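Local coordinates for hypothetical protein SMU.776 (Streptococcus mutans, PDB 2B78) that is of unknown function but is probably an S-adenosylmethionine-dependent methyltransferase that may act on RNA, at residues A[226-231]-A[258-263]; A[177-182]-A[205-210]; A[237-242]-A[273-278]. All blocks are in the same frame, centred on the assembly; numbering follows the deposited sequence.

All three contacts lie in the methyltransferase region, interactions 1 and 3 in its Rossmann-like core, whereas interaction 2 joins a hairpin to helix 200-210. Interactions 1 and 2, with centres 11 Å apart, touch: Ala-229 O of helix 225-232 lies 3.5 Å from Ile-207 CG1 of helix 200-210, and Asn-258 borders Ile-181 and Ser-182. Interaction 3, centred 17 Å from interaction 1, meets it through a probable hydrogen bond between the hydroxyls of Ser-227 and Ser-240. Interactions 2 and 3 stay about 8 Å apart at their nearest atoms. The cofactor site is reached by interaction 3, whose strand ends in Asp-242, a residue that binds S-adenosyl-L-homocysteine, absent from this model; interactions 1 and 2 lie away from it.

Interaction 1 of 3, residues A[226-231]-A[258-263]; sequences FSVAAA and NHLDMA
Val-228 and Ala-231, about one helical turn apart, meet Leu-260 in the loop that follows helix 247-257. The setting is a Rossmann-like methyltransferase fold: helix 225-232 is the crossover between the parallel strands 215-219 and 237-242, and the loop leads from the next helix into edge strand 265-269. At the start of the segment the helix is held by other parts of the fold. Phe-226 packs on Val-202, Arg-203 and Leu-206 of helix 200-210, and Ser-227 OG hydrogen bonds to Asn-218 ND2 of strand 215-219. Val-228 is the first residue to meet the loop. Its CG2 stands anti to the backbone N (CG1 has chi1 70°), and this methyl lies 3.9 Å from Leu-260 CD1, with the two side chains crossing at about a right angle. The side chain of Asn-258 also crosses that of Val-228 nearly perpendicularly and borders the same CG2. Ala-229 turns from the loop and packs against Tyr-183. Ala-231 points toward the loop, and its CB comes within 3.8 Å of Leu-260 CD1. One methyl of Leu-260 therefore serves both helix residues, and no hydrogen bond crosses the contact. A Schellman motif with His-259 at positive phi ends helix 247-257, after which the backbone is extended at Leu-260. Phe-255 of that helix touches both Ala-231 and Leu-260. Farther along, an Asx turn bends the loop: Ala-263 N donates to Asp-261 OD1 at 2.9 Å, from 44° above the carboxylate plane.

Interaction 2 of 3, residues A[177-182]-A[205-210]; sequences LENGIS and ELINGS
Ile-181 and Ile-207 meet tip to tip, delta methyl against delta methyl, and this pair carries most of the contact. The apolar component is compact: Ile-181 CD1 lies 3.4 Å from Ile-207 CD1, tighter than usual van der Waals packing, and Ile-207 CD1 is also 3.8 Å from Ile-181 CG1. In Ile-181, CG1 sits between the backbone N and the carbonyl carbon (chi1 72°), while its chain continues extended (chi2 165°) and sends CD1 toward the helix. Ile-207 CD1 also reaches Asn-179 CB at 4.0 Å, so one methyl spans both residues that flank Gly-180.

Backbone hydrogen bonds shape each side separately, and none crosses between them. Strands 174-178 and 181-185 form a two-residue beta hairpin closed by a type I' turn, with Glu-178 N to Ile-181 O at 2.9 Å and the reciprocal Ile-181 N to Glu-178 O at 3.1 Å. Asn-179 and Gly-180, both at positive phi, occupy the turn, and the backbone angles of Gly-180 call for glycine. On the helix, Gly-209 at positive phi closes a Schellman motif in which Ser-210 N bonds to Glu-205 O at 3.1 Å.

Glu-178 of the hairpin also reaches helix 200-210 beyond residues 205-210: its OE1 makes a salt bridge to Arg-203 NE. Around the isoleucine pair, helix 225-232 adds Met-232 against Ile-181, and Tyr-183 of strand 181-185 touches Ile-207, which places the hairpin turn beside helices 200-210 and 225-232.

Interaction 3 of 3, residues A[237-242]-A[273-278]; sequences ATTSVD and FDYFKY
Val-241 lays a methyl over the middle of the Tyr-275 ring: CG2 is 3.9 Å from the ring centroid and only 5° off the ring normal, a CH-pi contact squarely over one face. The other branch, CG1, sits toward the root of the tyrosine, 4.1 Å from Tyr-275 CB. Both branches are therefore used, CG2 over the ring and CG1 where the ring joins the helix. Tyr-275 CG lies anti to the backbone N (chi1 -169°), which carries the ring away from the helix toward the strand. At the far end of the ring, Thr-239 approaches obliquely and places CG2 3.7 Å from Tyr-275 OH. That hydroxyl has its polar partner elsewhere, a hydrogen bond with Tyr-286 OH, while Thr-239 OG1 has a weak hydrogen bond with Tyr-286 OH.

Thr-239 and Val-241, two positions apart on strand 237-242, present the same side of the sheet, whereas Ser-240 between them faces helix 225-232. This is the layered alpha/beta/alpha plan of a Rossmann-like methyltransferase, and helix 272-281 is the crossover leading from edge strand 265-269 back to strand 286-291. Leu-217 and Val-268, from the strands flanking 237-242, also touch Tyr-275, adding apolar side chains around it. The strand ends in Asp-242, which binds S-adenosyl-L-homocysteine; in this fold an acidic residue here commonly binds the cofactor ribose, and Asp-242 probably does so too. Two further residues that bind it, Asp-271 and Val-272, immediately precede the helix segment, and the side chain of Val-272 is about 5 Å from that of Val-241. Asp-271 OD2 accepts a hydrogen bond from Asp-274 N.

Interaction 1 of 3, residues A[226-231]-A[258-263]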
ATOM      1  N   PHE A 226     -10.849   7.952  -3.991  1.00  7.48           N
ATOM      2  CA  PHE A 226     -12.065   7.115  -3.922  1.00  7.24           C
ATOM      3  C   PHE A 226     -13.283   7.928  -4.348  1.00  7.40           C
ATOM      4  O   PHE A 226     -14.226   7.400  -4.945  1.00  6.80           O
ATOM      5  CB  PHE A 226     -12.330   6.600  -2.500  1.00  5.18           C
ATOM      6  CG  PHE A 226     -11.462   5.453  -2.071  1.00  2.17           C
ATOM      7  CD1 PHE A 226     -11.338   4.309  -2.852  1.00  1.39           C
ATOM      8  CD2 PHE A 226     -10.804   5.503  -0.841  1.00  1.39           C
ATOM      9  CE1 PHE A 226     -10.572   3.227  -2.410  1.00  3.00           C
ATOM     10  CE2 PHE A 226     -10.042   4.432  -0.390  1.00  2.03           C
ATOM     11  CZ  PHE A 226      -9.924   3.288  -1.177  1.00  2.05           C
ATOM     12  N   SER A 227     -13.268   9.217  -4.021  1.00  8.39           N
ATOM     13  CA  SER A 227     -14.375  10.095  -4.356  1.00  9.18           C
ATOM     14  C   SER A 227     -14.498  10.303  -5.860  1.00 10.15           C
ATOM     15  O   SER A 227     -15.606  10.262  -6.414  1.00  8.65           O
ATOM     16  CB  SER A 227     -14.198  11.437  -3.650  1.00 10.31           C
ATOM     17  OG  SER A 227     -14.177  11.242  -2.250  1.00 12.86           O
ATOM     18  N   VAL A 228     -13.366  10.517  -6.528  1.00 11.30           N
ATOM     19  CA  VAL A 228     -13.380  10.704  -7.972  1.00 11.73           C
ATOM     20  C   VAL A 228     -13.837   9.409  -8.656  1.00 10.70           C
ATOM     21  O   VAL A 228     -14.588   9.447  -9.631  1.00 11.53           O
ATOM     22  CB  VAL A 228     -11.972  11.149  -8.499  1.00 13.88           C
ATOM     23  CG1 VAL A 228     -10.970  10.015  -8.384  1.00 14.94           C
ATOM     24  CG2 VAL A 228     -12.079  11.630  -9.936  1.00 14.98           C
ATOM     25  N   ALA A 229     -13.407   8.267  -8.126  1.00 10.19           N
ATOM     26  CA  ALA A 229     -13.791   6.961  -8.673  1.00  9.20           C
ATOM     27  C   ALA A 229     -15.311   6.804  -8.575  1.00  9.23           C
ATOM     28  O   ALA A 229     -15.993   6.443  -9.547  1.00  8.44           O
ATOM     29  CB  ALA A 229     -13.093   5.837  -7.886  1.00  6.60           C
ATOM     30  N   ALA A 230     -15.844   7.081  -7.393  1.00  8.30           N
ATOM     31  CA  ALA A 230     -17.282   6.987  -7.180  1.00 10.24           C
ATOM     32  C   ALA A 230     -18.036   7.947  -8.107  1.00 10.38           C
ATOM     33  O   ALA A 230     -19.088   7.602  -8.648  1.00 10.91           O
ATOM     34  CB  ALA A 230     -17.603   7.292  -5.722  1.00  9.90           C
ATOM     35  N   ALA A 231     -17.493   9.147  -8.296  1.00  9.85           N
ATOM     36  CA  ALA A 231     -18.114  10.139  -9.168  1.00 10.85           C
ATOM     37  C   ALA A 231     -18.204   9.619 -10.607  1.00 11.27           C
ATOM     38  O   ALA A 231     -19.213   9.827 -11.293  1.00 10.22           O
ATOM     39  CB  ALA A 231     -17.305  11.445  -9.128  1.00 10.91           C
ATOM     40  N   ASN A 258     -10.688  14.564 -15.057  1.00 14.28           N
ATOM     41  CA  ASN A 258     -11.793  13.777 -15.587  1.00 12.93           C
ATOM     42  C   ASN A 258     -12.974  14.643 -15.998  1.00 13.35           C
ATOM     43  O   ASN A 258     -14.076  14.147 -16.231  1.00 13.68           O
ATOM     44  CB  ASN A 258     -12.208  12.731 -14.555  1.00 12.94           C
ATOM     45  CG  ASN A 258     -11.098  11.737 -14.267  1.00 13.22           C
ATOM     46  OD1 ASN A 258     -10.504  11.740 -13.187  1.00 14.19           O
ATOM     47  ND2 ASN A 258     -10.800  10.887 -15.249  1.00 11.04           N
ATOM     48  N   HIS A 259     -12.724  15.947 -16.074  1.00 14.62           N
ATOM     49  CA  HIS A 259     -13.714  16.938 -16.475  1.00 16.21           C
ATOM     50  C   HIS A 259     -15.051  16.791 -15.754  1.00 16.24           C
ATOM     51  O   HIS A 259     -16.109  16.900 -16.365  1.00 15.14           O
ATOM     52  CB  HIS A 259     -13.927  16.858 -17.985  1.00 18.84           C
ATOM     53  CG  HIS A 259     -12.652  16.757 -18.766  1.00 22.00           C
ATOM     54  ND1 HIS A 259     -11.710  17.764 -18.786  1.00 23.73           N
ATOM     55  CD2 HIS A 259     -12.144  15.751 -19.516  1.00 22.06           C
ATOM     56  CE1 HIS A 259     -10.676  17.381 -19.515  1.00 23.08           C
ATOM     57  NE2 HIS A 259     -10.914  16.164 -19.969  1.00 23.80           N
ATOM     58  N   LEU A 260     -14.996  16.557 -14.449  1.00 16.94           N
ATOM     59  CA  LEU A 260     -16.205  16.399 -13.651  1.00 17.39           C
ATOM     60  C   LEU A 260     -16.670  17.715 -13.035  1.00 16.73           C
ATOM     61  O   LEU A 260     -15.870  18.454 -12.474  1.00 18.11           O
ATOM     62  CB  LEU A 260     -15.960  15.386 -12.529  1.00 15.63           C
ATOM     63  CG  LEU A 260     -15.816  13.915 -12.933  1.00 14.80           C
ATOM     64  CD1 LEU A 260     -15.147  13.148 -11.799  1.00 11.17           C
ATOM     65  CD2 LEU A 260     -17.176  13.330 -13.268  1.00 13.95           C
ATOM     66  N   ASP A 261     -17.960  18.015 -13.154  1.00 16.39           N
ATOM     67  CA  ASP A 261     -18.493  19.227 -12.545  1.00 16.04           C
ATOM     68  C   ASP A 261     -18.618  18.892 -11.065  1.00 15.41           C
ATOM     69  O   ASP A 261     -19.119  17.828 -10.708  1.00 15.71           O
ATOM     70  CB  ASP A 261     -19.859  19.567 -13.115  1.00 17.85           C
ATOM     71  CG  ASP A 261     -20.504  20.737 -12.396  1.00 21.18           C
ATOM     72  OD1 ASP A 261     -21.122  20.518 -11.338  1.00 22.81           O
ATOM     73  OD2 ASP A 261     -20.377  21.878 -12.883  1.00 23.56           O
ATOM     74  N   MET A 262     -18.190  19.795 -10.192  1.00 15.41           N
ATOM     75  CA  MET A 262     -18.228  19.488  -8.768  1.00 14.58           C
ATOM     76  C   MET A 262     -19.368  20.039  -7.906  1.00 13.23           C
ATOM     77  O   MET A 262     -19.257  20.072  -6.681  1.00 14.30           O
ATOM     78  CB  MET A 262     -16.870  19.838  -8.152  1.00 15.40           C
ATOM     79  CG  MET A 262     -15.747  18.859  -8.579  1.00 14.84           C
ATOM     80  SD  MET A 262     -14.202  19.193  -7.777  1.00 18.55           S
ATOM     81  CE  MET A 262     -14.496  18.568  -6.124  1.00 17.68           C
ATOM     82  N   ALA A 263     -20.470  20.432  -8.534  1.00 12.81           N
ATOM     83  CA  ALA A 263     -21.619  20.955  -7.802  1.00 13.26           C
ATOM     84  C   ALA A 263     -22.009  20.034  -6.646  1.00 14.54           C
ATOM     85  O   ALA A 263     -22.371  20.499  -5.557  1.00 16.38           O
ATOM     86  CB  ALA A 263     -22.802  21.118  -8.750  1.00 14.85           C
TER

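Interaction 2 of 3, residues A[177-182]-A[205-210]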
ATOM      1  N   LEU A 177      -3.145   6.905 -15.794  1.00 11.11           N
ATOM      2  CA  LEU A 177      -4.454   6.321 -15.994  1.00 10.52           C
ATOM      3  C   LEU A 177      -4.540   5.058 -15.156  1.00 11.65           C
ATOM      4  O   LEU A 177      -3.553   4.325 -15.030  1.00 10.22           O
ATOM      5  CB  LEU A 177      -4.648   5.966 -17.473  1.00 10.92           C
ATOM      6  CG  LEU A 177      -6.057   5.984 -18.071  1.00 10.85           C
ATOM      7  CD1 LEU A 177      -6.511   7.429 -18.238  1.00  8.34           C
ATOM      8  CD2 LEU A 177      -6.051   5.284 -19.429  1.00  9.49           C
ATOM      9  N   GLU A 178      -5.711   4.821 -14.566  1.00 13.03           N
ATOM     10  CA  GLU A 178      -5.949   3.617 -13.768  1.00 12.64           C
ATOM     11  C   GLU A 178      -7.403   3.231 -13.978  1.00 12.65           C
ATOM     12  O   GLU A 178      -8.305   4.022 -13.696  1.00 13.43           O
ATOM     13  CB  GLU A 178      -5.709   3.866 -12.277  1.00 11.85           C
ATOM     14  CG  GLU A 178      -5.675   2.577 -11.442  1.00 12.39           C
ATOM     15  CD  GLU A 178      -5.790   2.838  -9.948  1.00 13.39           C
ATOM     16  OE1 GLU A 178      -6.901   3.182  -9.487  1.00 13.69           O
ATOM     17  OE2 GLU A 178      -4.774   2.698  -9.234  1.00 12.83           O
ATOM     18  N   ASN A 179      -7.624   2.011 -14.470  1.00 13.87           N
ATOM     19  CA  ASN A 179      -8.970   1.530 -14.748  1.00 12.44           C
ATOM     20  C   ASN A 179      -9.601   2.432 -15.797  1.00 11.39           C
ATOM     21  O   ASN A 179     -10.820   2.575 -15.860  1.00 11.51           O
ATOM     22  CB  ASN A 179      -9.817   1.551 -13.477  1.00 12.86           C
ATOM     23  CG  ASN A 179      -9.326   0.579 -12.430  1.00 12.60           C
ATOM     24  OD1 ASN A 179      -9.282   0.904 -11.240  1.00 12.83           O
ATOM     25  ND2 ASN A 179      -8.967  -0.627 -12.857  1.00  8.57           N
ATOM     26  N   GLY A 180      -8.768   3.071 -16.608  1.00 11.34           N
ATOM     27  CA  GLY A 180      -9.306   3.935 -17.642  1.00 10.70           C
ATOM     28  C   GLY A 180      -9.675   5.356 -17.267  1.00 10.24           C
ATOM     29  O   GLY A 180     -10.240   6.068 -18.092  1.00 13.11           O
ATOM     30  N   ILE A 181      -9.400   5.775 -16.037  1.00 11.24           N
ATOM     31  CA  ILE A 181      -9.693   7.155 -15.648  1.00 12.74           C
ATOM     32  C   ILE A 181      -8.395   7.811 -15.173  1.00 14.52           C
ATOM     33  O   ILE A 181      -7.423   7.119 -14.822  1.00 13.20           O
ATOM     34  CB  ILE A 181     -10.811   7.251 -14.572  1.00 11.86           C
ATOM     35  CG1 ILE A 181     -10.314   6.770 -13.220  1.00 11.63           C
ATOM     36  CG2 ILE A 181     -12.030   6.417 -15.016  1.00  9.86           C
ATOM     37  CD1 ILE A 181     -11.239   7.190 -12.077  1.00 11.17           C
ATOM     38  N   SER A 182      -8.358   9.140 -15.183  1.00 15.53           N
ATOM     39  CA  SER A 182      -7.145   9.872 -14.812  1.00 15.51           C
ATOM     40  C   SER A 182      -7.009  10.236 -13.348  1.00 16.79           C
ATOM     41  O   SER A 182      -8.000  10.499 -12.666  1.00 17.37           O
ATOM     42  CB  SER A 182      -7.039  11.158 -15.644  1.00 15.18           C
ATOM     43  OG  SER A 182      -6.995  10.868 -17.031  1.00 15.43           O
ATOM     44  N   GLU A 205     -14.302  -0.935  -8.418  1.00 12.42           N
ATOM     45  CA  GLU A 205     -15.672  -1.269  -8.016  1.00 14.23           C
ATOM     46  C   GLU A 205     -16.546  -0.023  -7.998  1.00 13.70           C
ATOM     47  O   GLU A 205     -17.714  -0.060  -8.397  1.00 15.68           O
ATOM     48  CB  GLU A 205     -15.687  -1.899  -6.619  1.00 14.89           C
ATOM     49  CG  GLU A 205     -14.960  -3.229  -6.531  1.00 18.53           C
ATOM     50  CD  GLU A 205     -15.687  -4.331  -7.267  1.00 20.97           C
ATOM     51  OE1 GLU A 205     -16.780  -4.724  -6.804  1.00 23.81           O
ATOM     52  OE2 GLU A 205     -15.178  -4.800  -8.308  1.00 20.87           O
ATOM     53  N   LEU A 206     -15.976   1.076  -7.520  1.00 12.37           N
ATOM     54  CA  LEU A 206     -16.688   2.342  -7.429  1.00 10.17           C
ATOM     55  C   LEU A 206     -16.963   2.901  -8.820  1.00 10.48           C
ATOM     56  O   LEU A 206     -18.073   3.357  -9.119  1.00  8.12           O
ATOM     57  CB  LEU A 206     -15.852   3.327  -6.596  1.00  9.43           C
ATOM     58  CG  LEU A 206     -15.817   2.997  -5.097  1.00  8.90           C
ATOM     59  CD1 LEU A 206     -14.678   3.713  -4.379  1.00  8.52           C
ATOM     60  CD2 LEU A 206     -17.167   3.402  -4.490  1.00  7.34           C
ATOM     61  N   ILE A 207     -15.951   2.856  -9.683  1.00 12.24           N
ATOM     62  CA  ILE A 207     -16.106   3.349 -11.046  1.00 12.43           C
ATOM     63  C   ILE A 207     -17.134   2.513 -11.766  1.00 12.78           C
ATOM     64  O   ILE A 207     -17.846   3.001 -12.641  1.00 11.80           O
ATOM     65  CB  ILE A 207     -14.785   3.262 -11.812  1.00 12.16           C
ATOM     66  CG1 ILE A 207     -13.780   4.203 -11.149  1.00 12.60           C
ATOM     67  CG2 ILE A 207     -15.000   3.608 -13.287  1.00  9.51           C
ATOM     68  CD1 ILE A 207     -12.367   4.023 -11.627  1.00 13.76           C
ATOM     69  N   ASN A 208     -17.210   1.248 -11.379  1.00 14.02           N
ATOM     70  CA  ASN A 208     -18.145   0.300 -11.960  1.00 15.68           C
ATOM     71  C   ASN A 208     -19.619   0.556 -11.614  1.00 15.29           C
ATOM     72  O   ASN A 208     -20.529   0.068 -12.301  1.00 14.28           O
ATOM     73  CB  ASN A 208     -17.750  -1.098 -11.513  1.00 18.85           C
ATOM     74  CG  ASN A 208     -17.510  -1.999 -12.662  1.00 22.86           C
ATOM     75  OD1 ASN A 208     -18.388  -2.132 -13.529  1.00 29.45           O
ATOM     76  ND2 ASN A 208     -16.336  -2.636 -12.706  1.00 20.00           N
ATOM     77  N   GLY A 209     -19.854   1.317 -10.551  1.00 14.73           N
ATOM     78  CA  GLY A 209     -21.219   1.626 -10.167  1.00 13.96           C
ATOM     79  C   GLY A 209     -21.646   1.176  -8.779  1.00 14.15           C
ATOM     80  O   GLY A 209     -22.839   1.187  -8.464  1.00 15.60           O
ATOM     81  N   SER A 210     -20.693   0.800  -7.934  1.00 13.19           N
ATOM     82  CA  SER A 210     -21.036   0.346  -6.592  1.00 14.53           C
ATOM     83  C   SER A 210     -21.763   1.437  -5.809  1.00 14.47           C
ATOM     84  O   SER A 210     -22.556   1.131  -4.924  1.00 17.13           O
ATOM     85  CB  SER A 210     -19.779  -0.105  -5.831  1.00 14.39           C
ATOM     86  OG  SER A 210     -18.949   0.988  -5.487  1.00 15.35           O
TER

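Interaction 3 of 3, residues A[237-242]-A[273-278]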
ATOM      1  N   ALA A 237     -23.560  12.078  -5.000  1.00 13.12           N
ATOM      2  CA  ALA A 237     -22.773  13.152  -4.411  1.00 12.62           C
ATOM      3  C   ALA A 237     -21.659  12.557  -3.558  1.00 11.78           C
ATOM      4  O   ALA A 237     -21.737  11.410  -3.148  1.00 12.79           O
ATOM      5  CB  ALA A 237     -23.678  14.031  -3.548  1.00 10.63           C
ATOM      6  N   THR A 238     -20.608  13.324  -3.294  1.00 10.43           N
ATOM      7  CA  THR A 238     -19.551  12.804  -2.438  1.00 10.35           C
ATOM      8  C   THR A 238     -18.991  13.917  -1.583  1.00 10.23           C
ATOM      9  O   THR A 238     -18.916  15.080  -2.003  1.00 11.41           O
ATOM     10  CB  THR A 238     -18.378  12.180  -3.231  1.00 10.78           C
ATOM     11  OG1 THR A 238     -17.574  13.223  -3.802  1.00 14.13           O
ATOM     12  CG2 THR A 238     -18.896  11.282  -4.334  1.00 10.79           C
ATOM     13  N   THR A 239     -18.623  13.558  -0.366  1.00 10.86           N
ATOM     14  CA  THR A 239     -18.028  14.494   0.566  1.00 10.61           C
ATOM     15  C   THR A 239     -16.725  13.838   0.976  1.00 11.03           C
ATOM     16  O   THR A 239     -16.726  12.726   1.489  1.00 10.96           O
ATOM     17  CB  THR A 239     -18.912  14.696   1.795  1.00 10.92           C
ATOM     18  OG1 THR A 239     -20.170  15.243   1.382  1.00 10.53           O
ATOM     19  CG2 THR A 239     -18.231  15.640   2.785  1.00 10.80           C
ATOM     20  N   SER A 240     -15.613  14.532   0.744  1.00 10.55           N
ATOM     21  CA  SER A 240     -14.297  14.003   1.062  1.00 10.50           C
ATOM     22  C   SER A 240     -13.705  14.782   2.231  1.00 11.97           C
ATOM     23  O   SER A 240     -13.556  16.008   2.167  1.00 11.42           O
ATOM     24  CB  SER A 240     -13.400  14.121  -0.168  1.00  8.98           C
ATOM     25  OG  SER A 240     -14.059  13.591  -1.310  1.00  9.03           O
ATOM     26  N   VAL A 241     -13.362  14.067   3.295  1.00 12.42           N
ATOM     27  CA  VAL A 241     -12.828  14.716   4.487  1.00 13.04           C
ATOM     28  C   VAL A 241     -11.404  14.323   4.849  1.00 14.82           C
ATOM     29  O   VAL A 241     -11.099  13.136   5.024  1.00 13.08           O
ATOM     30  CB  VAL A 241     -13.729  14.421   5.704  1.00 11.41           C
ATOM     31  CG1 VAL A 241     -13.280  15.272   6.902  1.00  9.44           C
ATOM     32  CG2 VAL A 241     -15.182  14.681   5.354  1.00  9.75           C
ATOM     33  N   ASP A 242     -10.526  15.321   4.963  1.00 16.23           N
ATOM     34  CA  ASP A 242      -9.141  15.068   5.342  1.00 16.40           C
ATOM     35  C   ASP A 242      -8.666  16.182   6.264  1.00 17.95           C
ATOM     36  O   ASP A 242      -9.069  17.336   6.122  1.00 18.63           O
ATOM     37  CB  ASP A 242      -8.223  15.019   4.116  1.00 16.26           C
ATOM     38  CG  ASP A 242      -6.925  14.292   4.401  1.00 15.20           C
ATOM     39  OD1 ASP A 242      -6.957  13.044   4.448  1.00 17.97           O
ATOM     40  OD2 ASP A 242      -5.877  14.952   4.595  1.00 17.18           O
ATOM     41  N   PHE A 273     -12.888  13.073  13.633  1.00 15.54           N
ATOM     42  CA  PHE A 273     -13.801  12.987  14.768  1.00 16.15           C
ATOM     43  C   PHE A 273     -14.590  14.281  14.878  1.00 15.54           C
ATOM     44  O   PHE A 273     -15.760  14.271  15.270  1.00 16.04           O
ATOM     45  CB  PHE A 273     -13.044  12.699  16.062  1.00 15.53           C
ATOM     46  CG  PHE A 273     -12.588  11.276  16.175  1.00 16.96           C
ATOM     47  CD1 PHE A 273     -13.518  10.246  16.336  1.00 17.41           C
ATOM     48  CD2 PHE A 273     -11.240  10.952  16.070  1.00 15.27           C
ATOM     49  CE1 PHE A 273     -13.105   8.907  16.390  1.00 18.57           C
ATOM     50  CE2 PHE A 273     -10.818   9.614  16.124  1.00 16.63           C
ATOM     51  CZ  PHE A 273     -11.752   8.595  16.283  1.00 16.17           C
ATOM     52  N   ASP A 274     -13.964  15.402  14.523  1.00 15.53           N
ATOM     53  CA  ASP A 274     -14.681  16.672  14.570  1.00 14.38           C
ATOM     54  C   ASP A 274     -15.766  16.643  13.497  1.00 13.53           C
ATOM     55  O   ASP A 274     -16.832  17.257  13.660  1.00 13.44           O
ATOM     56  CB  ASP A 274     -13.745  17.865  14.329  1.00 13.18           C
ATOM     57  CG  ASP A 274     -12.883  18.195  15.542  1.00 14.41           C
ATOM     58  OD1 ASP A 274     -13.266  17.844  16.681  1.00 13.69           O
ATOM     59  OD2 ASP A 274     -11.819  18.820  15.361  1.00 16.78           O
ATOM     60  N   TYR A 275     -15.506  15.936  12.397  1.00 12.27           N
ATOM     61  CA  TYR A 275     -16.516  15.864  11.351  1.00 12.03           C
ATOM     62  C   TYR A 275     -17.685  14.982  11.786  1.00 10.95           C
ATOM     63  O   TYR A 275     -18.829  15.241  11.414  1.00 10.14           O
ATOM     64  CB  TYR A 275     -15.945  15.324  10.034  1.00 12.62           C
ATOM     65  CG  TYR A 275     -16.933  15.509   8.905  1.00 14.35           C
ATOM     66  CD1 TYR A 275     -17.110  16.761   8.313  1.00 14.98           C
ATOM     67  CD2 TYR A 275     -17.765  14.466   8.496  1.00 15.03           C
ATOM     68  CE1 TYR A 275     -18.099  16.976   7.347  1.00 15.71           C
ATOM     69  CE2 TYR A 275     -18.758  14.669   7.525  1.00 16.43           C
ATOM     70  CZ  TYR A 275     -18.918  15.929   6.959  1.00 15.01           C
ATOM     71  OH  TYR A 275     -19.898  16.150   6.015  1.00 16.29           O
ATOM     72  N   PHE A 276     -17.405  13.938  12.566  1.00 10.55           N
ATOM     73  CA  PHE A 276     -18.472  13.063  13.034  1.00 11.24           C
ATOM     74  C   PHE A 276     -19.438  13.896  13.859  1.00 12.48           C
ATOM     75  O   PHE A 276     -20.655  13.805  13.689  1.00 14.42           O
ATOM     76  CB  PHE A 276     -17.913  11.914  13.886  1.00 11.32           C
ATOM     77  CG  PHE A 276     -17.409  10.738  13.082  1.00 10.85           C
ATOM     78  CD1 PHE A 276     -18.172  10.209  12.045  1.00 10.13           C
ATOM     79  CD2 PHE A 276     -16.195  10.131  13.401  1.00 12.34           C
ATOM     80  CE1 PHE A 276     -17.735   9.088  11.336  1.00 11.02           C
ATOM     81  CE2 PHE A 276     -15.750   9.010  12.702  1.00 11.17           C
ATOM     82  CZ  PHE A 276     -16.520   8.487  11.667  1.00 10.57           C
ATOM     83  N   LYS A 277     -18.889  14.726  14.741  1.00 11.62           N
ATOM     84  CA  LYS A 277     -19.695  15.594  15.593  1.00 12.21           C
ATOM     85  C   LYS A 277     -20.480  16.644  14.795  1.00 10.89           C
ATOM     86  O   LYS A 277     -21.616  16.987  15.136  1.00 10.55           O
ATOM     87  CB  LYS A 277     -18.795  16.299  16.614  1.00 13.47           C
ATOM     88  CG  LYS A 277     -19.556  17.243  17.536  1.00 14.82           C
ATOM     89  CD  LYS A 277     -18.651  17.824  18.613  1.00 20.61           C
ATOM     90  CE  LYS A 277     -19.448  18.654  19.604  1.00 22.71           C
ATOM     91  NZ  LYS A 277     -18.589  19.206  20.684  1.00 25.84           N
ATOM     92  N   TYR A 278     -19.855  17.170  13.751  1.00 11.54           N
ATOM     93  CA  TYR A 278     -20.472  18.175  12.885  1.00 11.24           C
ATOM     94  C   TYR A 278     -21.654  17.544  12.160  1.00 11.29           C
ATOM     95  O   TYR A 278     -22.721  18.149  12.002  1.00 12.02           O
ATOM     96  CB  TYR A 278     -19.453  18.660  11.850  1.00 11.73           C
ATOM     97  CG  TYR A 278     -19.882  19.885  11.070  1.00 14.24           C
ATOM     98  CD1 TYR A 278     -19.899  21.143  11.671  1.00 15.49           C
ATOM     99  CD2 TYR A 278     -20.265  19.789   9.734  1.00 14.51           C
ATOM    100  CE1 TYR A 278     -20.285  22.281  10.959  1.00 15.73           C
ATOM    101  CE2 TYR A 278     -20.657  20.921   9.010  1.00 14.10           C
ATOM    102  CZ  TYR A 278     -20.661  22.162   9.630  1.00 14.94           C
ATOM    103  OH  TYR A 278     -21.042  23.291   8.928  1.00 17.23           O
TER